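Local coordinates for protein positive phenol-degradative gene regulator (PDB 5FRX) that probably activates transcription of phenol-degradation genes as a sigma-54-dependent, ATP- and DNA-binding regulator, its N-terminal sensor part, described here, holding p-nitrophenol and zinc, at residues G93-G98 with G160-L165; K168-R173 with G189-Q194. All coordinates share one frame; numbering follows the deposited sequence.

Contact 1: residues G93-G98 with G160-L165; sequences GMLEMG and GYTSAL. With NPO (p-nitrophenol), chain D.
Met94 O is gripped by two donors: the hydroxyl of Tyr161 gives it a hydrogen bond, OH to O 3.0 Å, and the backbone N of Met97 reaches it from the opposite face of its carbonyl plane. This contact packs the junction of helices 91-95 and 97-104 against the last turns of helix 152-166, beside the bound p-nitrophenol in the ligand pocket of the sensor domain. With CG anti to the backbone N (chi1 -173°), the Tyr161 ring reaches straight across to the other segment, and Gly98 CA lies over one of its faces in a CH-pi contact, 3.4 Å from the ring centroid. The bare CA of Gly98 is what allows so close an approach. Near the hydroxyl, Met97 CB adds a contact at 3.3 Å to Tyr161 OH. One turn on, the CD2 branch of Leu165 packs obliquely against Met94 CG at 3.6 Å. On the ligand side, Leu95 turns its CD2 methyl to the nitro group, 3.5 Å from O3 of p-nitrophenol, while its isobutyl group also touches Tyr124, Phe128, Val115 and Ile117 of the sheet. Thr162 OG1, hydrogen-bonded to Tyr172 OH, is 2.7 Å from nitro O2, and Tyr161 CD1 is 3.2 Å from the same oxygen.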
# COMPACT_ATOMS: atom_id res chain seq x y z
N GLY A 93 0.92 20.13 -19.23
CA GLY A 93 1.14 20.44 -17.82
C GLY A 93 0.14 19.69 -16.95
O GLY A 93 0.39 19.38 -15.77
N MET A 94 -1.00 19.40 -17.57
CA MET A 94 -2.02 18.56 -16.98
C MET A 94 -1.48 17.13 -16.84
O MET A 94 -1.44 16.56 -15.76
CB MET A 94 -3.27 18.58 -17.85
CG MET A 94 -4.55 18.36 -17.11
SD MET A 94 -4.77 19.60 -15.83
CE MET A 94 -6.19 18.92 -14.99
N LEU A 95 -1.07 16.60 -17.98
CA LEU A 95 -0.52 15.26 -18.09
C LEU A 95 0.57 14.98 -17.08
O LEU A 95 0.63 13.90 -16.47
CB LEU A 95 0.02 15.06 -19.51
CG LEU A 95 0.53 13.69 -19.96
CD1 LEU A 95 1.98 13.49 -19.55
CD2 LEU A 95 -0.35 12.59 -19.41
N GLU A 96 1.45 15.96 -16.90
CA GLU A 96 2.69 15.71 -16.18
C GLU A 96 2.46 15.56 -14.67
O GLU A 96 3.34 15.07 -13.95
CB GLU A 96 3.72 16.81 -16.48
CG GLU A 96 5.15 16.44 -16.05
CD GLU A 96 6.22 17.43 -16.52
OE1 GLU A 96 6.02 18.09 -17.56
OE2 GLU A 96 7.27 17.52 -15.84
N MET A 97 1.29 15.96 -14.19
CA MET A 97 0.94 15.72 -12.80
C MET A 97 0.92 14.21 -12.49
O MET A 97 1.33 13.79 -11.41
CB MET A 97 -0.40 16.38 -12.46
CG MET A 97 -0.27 17.89 -12.24
SD MET A 97 -1.79 18.82 -11.86
CE MET A 97 -2.34 19.24 -13.50
N GLY A 98 0.46 13.41 -13.45
CA GLY A 98 0.52 11.96 -13.32
C GLY A 98 1.89 11.43 -12.94
O GLY A 98 2.05 10.81 -11.89
N GLY A 160 -4.66 4.18 -15.99
CA GLY A 160 -5.79 4.73 -15.28
C GLY A 160 -5.76 6.25 -15.28
O GLY A 160 -6.76 6.88 -15.60
N TYR A 161 -4.62 6.84 -14.91
CA TYR A 161 -4.45 8.28 -14.93
C TYR A 161 -4.81 8.93 -16.28
O TYR A 161 -5.53 9.93 -16.34
CB TYR A 161 -3.02 8.69 -14.57
CG TYR A 161 -2.85 10.20 -14.40
CD1 TYR A 161 -2.65 11.03 -15.52
CD2 TYR A 161 -2.93 10.81 -13.14
CE1 TYR A 161 -2.51 12.40 -15.39
CE2 TYR A 161 -2.79 12.20 -13.00
CZ TYR A 161 -2.59 12.99 -14.14
OH TYR A 161 -2.45 14.36 -14.06
N THR A 162 -4.29 8.36 -17.36
CA THR A 162 -4.30 9.04 -18.66
C THR A 162 -5.63 8.88 -19.32
O THR A 162 -6.09 9.77 -20.01
CB THR A 162 -3.19 8.54 -19.58
OG1 THR A 162 -1.93 8.90 -19.01
CG2 THR A 162 -3.29 9.16 -20.96
N SER A 163 -6.25 7.73 -19.11
CA SER A 163 -7.60 7.53 -19.58
C SER A 163 -8.52 8.54 -18.90
O SER A 163 -9.26 9.25 -19.58
CB SER A 163 -8.07 6.11 -19.32
OG SER A 163 -7.24 5.21 -20.02
N ALA A 164 -8.46 8.61 -17.57
CA ALA A 164 -9.33 9.51 -16.82
C ALA A 164 -9.22 10.95 -17.33
O ALA A 164 -10.23 11.63 -17.50
CB ALA A 164 -8.99 9.46 -15.32
N LEU A 165 -7.99 11.40 -17.55
CA LEU A 165 -7.73 12.77 -17.97
C LEU A 165 -8.16 13.03 -19.42
O LEU A 165 -8.53 14.15 -19.77
CB LEU A 165 -6.25 13.10 -17.80
CG LEU A 165 -5.90 14.54 -17.45
CD1 LEU A 165 -6.44 14.86 -16.07
CD2 LEU A 165 -4.40 14.76 -17.49
C1 NPO D . 1.90 8.62 -16.62
C2 NPO D . 3.01 8.02 -17.17
C3 NPO D . 3.89 7.34 -16.36
C4 NPO D . 3.67 7.27 -14.99
C5 NPO D . 2.56 7.88 -14.43
C6 NPO D . 1.66 8.56 -15.25
OH NPO D . 4.58 6.59 -14.19
N1 NPO D . 0.99 9.30 -17.49
O2 NPO D . -0.27 9.57 -17.03
O3 NPO D . 1.30 9.59 -18.64

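Contact 2: residues K168-R173 with G189-Q194; sequences KTILYR and GKPLEQ. With NPO (p-nitrophenol), chain D.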
# COMPACT_ATOMS: atom_id res chain seq x y z
N LYS A 168 -10.89 9.03 -22.41
CA LYS A 168 -10.89 7.89 -23.32
C LYS A 168 -9.76 6.95 -22.99
O LYS A 168 -8.73 7.38 -22.49
CB LYS A 168 -10.77 8.35 -24.78
CG LYS A 168 -9.61 9.30 -25.05
CD LYS A 168 -9.66 9.84 -26.49
CE LYS A 168 -9.57 8.72 -27.54
NZ LYS A 168 -10.30 9.08 -28.80
N THR A 169 -9.95 5.67 -23.27
CA THR A 169 -8.98 4.64 -22.88
C THR A 169 -7.58 4.78 -23.50
O THR A 169 -7.41 4.73 -24.71
CB THR A 169 -9.52 3.26 -23.23
OG1 THR A 169 -10.74 3.03 -22.52
CG2 THR A 169 -8.52 2.20 -22.85
N ILE A 170 -6.57 4.96 -22.65
CA ILE A 170 -5.19 4.98 -23.11
C ILE A 170 -4.40 3.85 -22.45
O ILE A 170 -4.04 3.93 -21.28
CB ILE A 170 -4.51 6.32 -22.78
CG1 ILE A 170 -5.31 7.47 -23.42
CG2 ILE A 170 -3.08 6.32 -23.27
CD1 ILE A 170 -5.76 7.17 -24.84
N LEU A 171 -4.15 2.78 -23.20
CA LEU A 171 -3.40 1.65 -22.65
C LEU A 171 -1.90 1.91 -22.74
O LEU A 171 -1.43 2.50 -23.71
CB LEU A 171 -3.74 0.35 -23.37
CG LEU A 171 -5.19 -0.11 -23.44
CD1 LEU A 171 -5.25 -1.42 -24.21
CD2 LEU A 171 -5.79 -0.28 -22.06
N TYR A 172 -1.16 1.46 -21.73
CA TYR A 172 0.30 1.46 -21.78
C TYR A 172 0.86 0.05 -21.78
O TYR A 172 0.25 -0.87 -21.24
CB TYR A 172 0.91 2.19 -20.59
CG TYR A 172 0.72 3.69 -20.52
CD1 TYR A 172 -0.53 4.25 -20.29
CD2 TYR A 172 1.81 4.53 -20.63
CE1 TYR A 172 -0.69 5.61 -20.20
CE2 TYR A 172 1.66 5.89 -20.54
CZ TYR A 172 0.41 6.43 -20.32
OH TYR A 172 0.28 7.79 -20.21
N ARG A 173 2.04 -0.11 -22.38
CA ARG A 173 2.83 -1.32 -22.24
C ARG A 173 4.25 -0.96 -21.90
O ARG A 173 4.77 0.07 -22.37
CB ARG A 173 2.80 -2.15 -23.51
CG ARG A 173 1.42 -2.40 -24.05
CD ARG A 173 1.41 -3.66 -24.91
NE ARG A 173 1.55 -4.84 -24.07
CZ ARG A 173 0.55 -5.65 -23.76
NH1 ARG A 173 -0.67 -5.40 -24.23
NH2 ARG A 173 0.77 -6.70 -22.98
N GLY A 189 2.49 4.89 -24.23
CA GLY A 189 1.06 5.05 -24.03
C GLY A 189 0.36 5.62 -25.24
O GLY A 189 0.82 6.61 -25.83
N LYS A 190 -0.76 5.01 -25.62
CA LYS A 190 -1.50 5.47 -26.76
C LYS A 190 -2.91 4.88 -26.75
O LYS A 190 -3.16 3.90 -26.03
CB LYS A 190 -0.76 5.11 -28.05
CG LYS A 190 -0.63 3.64 -28.30
CD LYS A 190 0.19 3.37 -29.55
CE LYS A 190 0.42 1.88 -29.77
NZ LYS A 190 1.45 1.61 -30.82
N PRO A 191 -3.83 5.49 -27.52
CA PRO A 191 -5.25 5.14 -27.50
C PRO A 191 -5.50 3.67 -27.81
O PRO A 191 -4.75 3.08 -28.56
CB PRO A 191 -5.85 6.04 -28.58
CG PRO A 191 -4.96 7.22 -28.60
CD PRO A 191 -3.58 6.67 -28.35
N LEU A 192 -6.55 3.11 -27.23
CA LEU A 192 -6.79 1.67 -27.28
C LEU A 192 -6.65 1.09 -28.69
O LEU A 192 -5.90 0.12 -28.90
CB LEU A 192 -8.17 1.38 -26.69
CG LEU A 192 -8.84 0.06 -27.07
CD1 LEU A 192 -8.09 -1.07 -26.43
CD2 LEU A 192 -10.33 0.03 -26.68
N GLU A 193 -7.34 1.68 -29.67
CA GLU A 193 -7.37 1.14 -31.04
C GLU A 193 -6.01 1.22 -31.77
O GLU A 193 -5.74 0.39 -32.65
CB GLU A 193 -8.43 1.86 -31.88
CG GLU A 193 -8.13 3.32 -32.19
CD GLU A 193 -9.06 3.90 -33.24
OE1 GLU A 193 -9.98 3.19 -33.71
OE2 GLU A 193 -8.88 5.08 -33.61
N GLN A 194 -5.18 2.19 -31.41
CA GLN A 194 -3.80 2.28 -31.92
C GLN A 194 -2.94 1.09 -31.48
O GLN A 194 -1.74 1.07 -31.76
CB GLN A 194 -3.12 3.60 -31.48
CG GLN A 194 -3.58 4.89 -32.18
CD GLN A 194 -2.82 6.15 -31.72
OE1 GLN A 194 -1.62 6.10 -31.43
NE2 GLN A 194 -3.51 7.29 -31.66
C1 NPO D . 1.90 8.62 -16.62
C2 NPO D . 3.01 8.02 -17.17
C3 NPO D . 3.89 7.34 -16.36
C4 NPO D . 3.67 7.27 -14.99
C5 NPO D . 2.56 7.88 -14.43
C6 NPO D . 1.66 8.56 -15.25
OH NPO D . 4.58 6.59 -14.19
N1 NPO D . 0.99 9.30 -17.49
O2 NPO D . -0.27 9.57 -17.03
O3 NPO D . 1.30 9.59 -18.64
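Gly189 CA lies over one face of the Tyr172 ring, 3.6 Å from its centroid, and opens the tightly packed side of this antiparallel hairpin. On that same side of the sheet Ile170 turns its CD1 methyl onto Pro191, 3.8 Å from CG of the proline ring. Between these pairs Leu171 faces Lys190 as a hydrogen-bonded pair: Lys190 N to Leu171 O is nearly straight (3.2 Å, 168°), whereas the return bond from Leu171 N to Lys190 O is weak and bent. The single N-H of Trp195 NE1 is shared between Leu171 O and Lys190 O. Past the strand, Leu192 N bonds to Thr169 O at 3.1 Å. Leu171 and Leu192 also pack closely, side by side, with their CD1 methyls 3.6 Å apart. The solvent side is looser: Thr169, Leu192 and Lys190 are partly exposed and lead into the exposed turn at Glu193 and Gln194. With CG beside its backbone N (chi1 -69°), Tyr172 puts its OH beside Thr162 OG1, its hydrogen-bond partner, and 2.6 Å from O3 of p-nitrophenol, at best a weak bond. Strands 170-176 and 185-191 thus form an antiparallel hairpin, whose first strand is outermost in the four-stranded antiparallel sheet, and through Tyr172 it lines the p-nitrophenol pocket.

From the N terminus, the long helix 44-83 leads to helices 91-95 and 97-104, where contact 1 opens; the chain then runs through strands 109-118 and 123-131 and helix 134-143 before helix 152-166 closes that loop, with 61 residues between the segments. Contact 2 opens just after, on the strand that follows this helix, and closes a shorter loop, with 15 residues between its segments, within a beta hairpin. The two loops are in series, neither nested nor crossed. They meet where helix 152-166 rests on the sheet: Ser163 OG sits 2.7 Å from Ile170 N, a probable hydrogen bond. Both touch the nitro group of p-nitrophenol; the ligand is also hydrogen-bonded to His102 and Trp130.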